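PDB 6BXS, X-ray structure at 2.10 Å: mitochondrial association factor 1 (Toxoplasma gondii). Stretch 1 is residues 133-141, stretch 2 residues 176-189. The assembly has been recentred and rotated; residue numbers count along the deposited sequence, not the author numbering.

Stretch 1, residues 133-141: TVWDESETG
Stretch 2, residues 176-189: NASDSAYNMAYKAT

Residues 133-141 lie against the N-terminal part of a helix, burying 429 Å² in all; the two stretches run in opposite directions, with Trp135 CA 5.6 Å from Ala181 CA and Glu139 CA 4.8 Å from Ala177 CA. Stretch 1 is extended at Trp135 (phi/psi -129/167) and Asp136 (-100/124), then forms a short helix, 137-140. Asp136 (chi1 t) caps it, OD1 accepting from Ser138 N (2.8 Å) and Ser138 OG (2.7 Å). Gly141 (99/162) ends it; at its positive phi a CB would be jammed against the carbonyl O of Thr140, which calls for glycine.

Stretch 2 begins with Asn176 (-75/-9), whose side chain (chi1 m) leads away. Ala177 (-58/145) points its methyl toward stretch 1, where CB meets Glu139 O at 3.4 Å and Thr140 CG2 at 3.9 Å (Thr140 chi1 p). Ser178 (-62/155, chi1 p) is the N-cap residue of the helix that starts at Asp179 and continues past Thr189. Its backbone N donates to Glu139 OE1 at 3.2 Å and a nearly straight 167°, the one hydrogen bond between the stretches; Glu139 reaches it with chi1 p, chi2 t and chi3 -24°. From Ser178 O to Tyr182 N (2.7 Å) regular i to i+4 bonding begins, and Asp179 and Tyr182 turn away.

Ala181 CB packs 3.6 Å from Glu139 OE2 and 4.3 Å from Trp135 CB. One turn on, Met184 (t, t, m) brings SD to 3.1 Å from Val134 CG1 (chi1 t), a very tight apolar contact. Trp135 (chi1 p, chi2 78°) lays its indole along the helix: Ala185 CB sits over the six-membered ring, 4.0 Å from its centroid and 13° off the normal, a CH-pi contact, while Ala188 CB meets Trp135 CZ3 at the ring edge, 3.7 Å away. Small alanine side chains let the indole approach the helix backbone, with Trp135 CZ3 3.7 Å from Ala185 CA. Thr189 (chi1 m) bonds through OG1 to Ala185 O at 2.8 Å.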

# COMPACT_ATOMS: atom_id res chain seq x y z
N THR A 133 -5.94 -9.76 17.31
CA THR A 133 -6.10 -11.14 17.79
C THR A 133 -4.75 -11.75 18.14
O THR A 133 -4.57 -12.31 19.23
CB THR A 133 -6.79 -12.03 16.73
OG1 THR A 133 -6.00 -12.07 15.54
CG2 THR A 133 -8.19 -11.51 16.42
N VAL A 134 -3.81 -11.62 17.22
CA VAL A 134 -2.47 -12.17 17.38
C VAL A 134 -1.53 -11.10 17.94
O VAL A 134 -0.47 -11.41 18.50
CB VAL A 134 -1.96 -12.71 16.02
CG1 VAL A 134 -0.46 -12.78 15.98
CG2 VAL A 134 -2.56 -14.08 15.76
N TRP A 135 -1.93 -9.84 17.79
CA TRP A 135 -1.27 -8.72 18.46
C TRP A 135 -2.32 -7.89 19.19
O TRP A 135 -3.51 -8.06 18.96
CB TRP A 135 -0.49 -7.87 17.46
CG TRP A 135 -1.35 -7.31 16.36
CD1 TRP A 135 -2.18 -6.24 16.44
CD2 TRP A 135 -1.44 -7.80 15.02
NE1 TRP A 135 -2.80 -6.03 15.23
CE2 TRP A 135 -2.36 -6.97 14.34
CE3 TRP A 135 -0.85 -8.86 14.33
CZ2 TRP A 135 -2.70 -7.17 13.01
CZ3 TRP A 135 -1.18 -9.05 13.00
CH2 TRP A 135 -2.09 -8.21 12.35
N ASP A 136 -1.87 -6.98 20.06
CA ASP A 136 -2.78 -6.09 20.78
C ASP A 136 -2.80 -4.72 20.12
O ASP A 136 -1.77 -4.08 19.96
CB ASP A 136 -2.36 -5.97 22.25
CG ASP A 136 -3.47 -5.41 23.12
OD1 ASP A 136 -4.11 -4.42 22.73
OD2 ASP A 136 -3.72 -5.98 24.21
N GLU A 137 -4.00 -4.27 19.74
CA GLU A 137 -4.16 -2.98 19.07
C GLU A 137 -3.70 -1.82 19.94
O GLU A 137 -3.46 -0.72 19.45
CB GLU A 137 -5.62 -2.78 18.66
CG GLU A 137 -6.57 -2.54 19.83
CD GLU A 137 -8.03 -2.42 19.39
OE1 GLU A 137 -8.32 -2.68 18.21
OE2 GLU A 137 -8.88 -2.08 20.24
N SER A 138 -3.58 -2.07 21.24
CA SER A 138 -3.18 -1.03 22.18
C SER A 138 -1.72 -0.60 21.98
O SER A 138 -1.35 0.51 22.35
CB SER A 138 -3.38 -1.51 23.62
OG SER A 138 -2.49 -2.57 23.94
N GLU A 139 -0.91 -1.48 21.40
CA GLU A 139 0.51 -1.17 21.17
C GLU A 139 0.83 -0.97 19.69
O GLU A 139 1.78 -0.26 19.35
CB GLU A 139 1.40 -2.28 21.74
CG GLU A 139 1.00 -3.69 21.33
CD GLU A 139 2.09 -4.72 21.64
OE1 GLU A 139 3.27 -4.33 21.73
OE2 GLU A 139 1.75 -5.91 21.80
N THR A 140 0.05 -1.58 18.80
CA THR A 140 0.30 -1.48 17.37
C THR A 140 -0.54 -0.39 16.70
O THR A 140 -0.17 0.12 15.64
CB THR A 140 -0.01 -2.81 16.64
OG1 THR A 140 -1.43 -3.04 16.66
CG2 THR A 140 0.71 -3.97 17.30
N GLY A 141 -1.65 -0.04 17.33
CA GLY A 141 -2.67 0.79 16.70
C GLY A 141 -3.77 -0.13 16.18
O GLY A 141 -3.54 -1.33 16.04
N ASN A 176 6.34 1.79 18.29
CA ASN A 176 6.58 1.55 19.71
C ASN A 176 6.08 0.18 20.16
O ASN A 176 6.33 -0.24 21.29
CB ASN A 176 5.94 2.65 20.56
CG ASN A 176 6.68 3.96 20.46
OD1 ASN A 176 7.59 4.12 19.65
ND2 ASN A 176 6.29 4.92 21.30
N ALA A 177 5.35 -0.51 19.28
CA ALA A 177 4.99 -1.90 19.53
C ALA A 177 6.27 -2.71 19.71
O ALA A 177 7.28 -2.43 19.08
CB ALA A 177 4.16 -2.46 18.38
N SER A 178 6.22 -3.72 20.58
CA SER A 178 7.38 -4.56 20.83
C SER A 178 7.78 -5.28 19.55
O SER A 178 6.95 -5.49 18.66
CB SER A 178 7.10 -5.56 21.95
OG SER A 178 6.07 -6.46 21.58
N ASP A 179 9.06 -5.66 19.45
CA ASP A 179 9.59 -6.27 18.24
C ASP A 179 8.77 -7.48 17.79
O ASP A 179 8.47 -7.62 16.61
CB ASP A 179 11.05 -6.70 18.46
CG ASP A 179 11.98 -5.52 18.65
OD1 ASP A 179 11.55 -4.37 18.41
OD2 ASP A 179 13.15 -5.74 19.03
N SER A 180 8.42 -8.33 18.74
CA SER A 180 7.67 -9.55 18.44
C SER A 180 6.32 -9.22 17.80
O SER A 180 5.95 -9.80 16.78
CB SER A 180 7.47 -10.37 19.71
OG SER A 180 6.96 -11.66 19.40
N ALA A 181 5.59 -8.29 18.40
CA ALA A 181 4.28 -7.90 17.89
C ALA A 181 4.42 -7.09 16.61
O ALA A 181 3.63 -7.24 15.68
CB ALA A 181 3.51 -7.10 18.93
N TYR A 182 5.43 -6.24 16.57
CA TYR A 182 5.68 -5.38 15.42
C TYR A 182 5.99 -6.19 14.16
O TYR A 182 5.36 -6.00 13.12
CB TYR A 182 6.84 -4.42 15.71
CG TYR A 182 7.07 -3.39 14.63
CD1 TYR A 182 6.34 -2.21 14.61
CD2 TYR A 182 8.01 -3.59 13.64
CE1 TYR A 182 6.55 -1.26 13.63
CE2 TYR A 182 8.23 -2.65 12.65
CZ TYR A 182 7.49 -1.48 12.65
OH TYR A 182 7.69 -0.53 11.68
N ASN A 183 6.95 -7.10 14.27
CA ASN A 183 7.35 -7.94 13.14
C ASN A 183 6.18 -8.78 12.64
O ASN A 183 5.98 -8.92 11.43
CB ASN A 183 8.52 -8.85 13.53
CG ASN A 183 9.81 -8.09 13.73
OD1 ASN A 183 10.03 -7.02 13.14
ND2 ASN A 183 10.69 -8.63 14.56
N MET A 184 5.43 -9.34 13.57
CA MET A 184 4.28 -10.17 13.25
C MET A 184 3.20 -9.37 12.51
O MET A 184 2.62 -9.84 11.54
CB MET A 184 3.70 -10.78 14.52
CG MET A 184 2.91 -12.05 14.32
SD MET A 184 2.63 -12.93 15.87
CE MET A 184 4.28 -13.46 16.31
N ALA A 185 2.95 -8.14 12.96
CA ALA A 185 1.96 -7.27 12.34
C ALA A 185 2.44 -6.81 10.96
O ALA A 185 1.64 -6.68 10.03
CB ALA A 185 1.68 -6.06 13.23
N TYR A 186 3.74 -6.56 10.84
CA TYR A 186 4.32 -6.09 9.59
C TYR A 186 4.21 -7.16 8.49
O TYR A 186 3.89 -6.85 7.34
CB TYR A 186 5.79 -5.71 9.78
CG TYR A 186 6.26 -4.57 8.90
CD1 TYR A 186 6.39 -4.73 7.52
CD2 TYR A 186 6.59 -3.33 9.44
CE1 TYR A 186 6.82 -3.68 6.72
CE2 TYR A 186 7.02 -2.29 8.65
CZ TYR A 186 7.13 -2.47 7.28
OH TYR A 186 7.56 -1.42 6.50
N LYS A 187 4.47 -8.41 8.86
CA LYS A 187 4.34 -9.52 7.92
C LYS A 187 2.89 -9.70 7.49
O LYS A 187 2.61 -9.93 6.32
CB LYS A 187 4.88 -10.81 8.54
CG LYS A 187 6.36 -10.79 8.83
CD LYS A 187 6.76 -11.95 9.72
CE LYS A 187 8.22 -11.88 10.10
NZ LYS A 187 8.52 -12.63 11.35
N ALA A 188 1.99 -9.62 8.46
CA ALA A 188 0.55 -9.71 8.21
C ALA A 188 0.11 -8.62 7.23
O ALA A 188 -0.74 -8.85 6.37
CB ALA A 188 -0.22 -9.59 9.51
N THR A 189 0.69 -7.43 7.39
CA THR A 189 0.36 -6.30 6.53
C THR A 189 0.83 -6.55 5.09
O THR A 189 0.10 -6.30 4.14
CB THR A 189 1.00 -5.00 7.06
OG1 THR A 189 0.52 -4.74 8.38
CG2 THR A 189 0.64 -3.82 6.16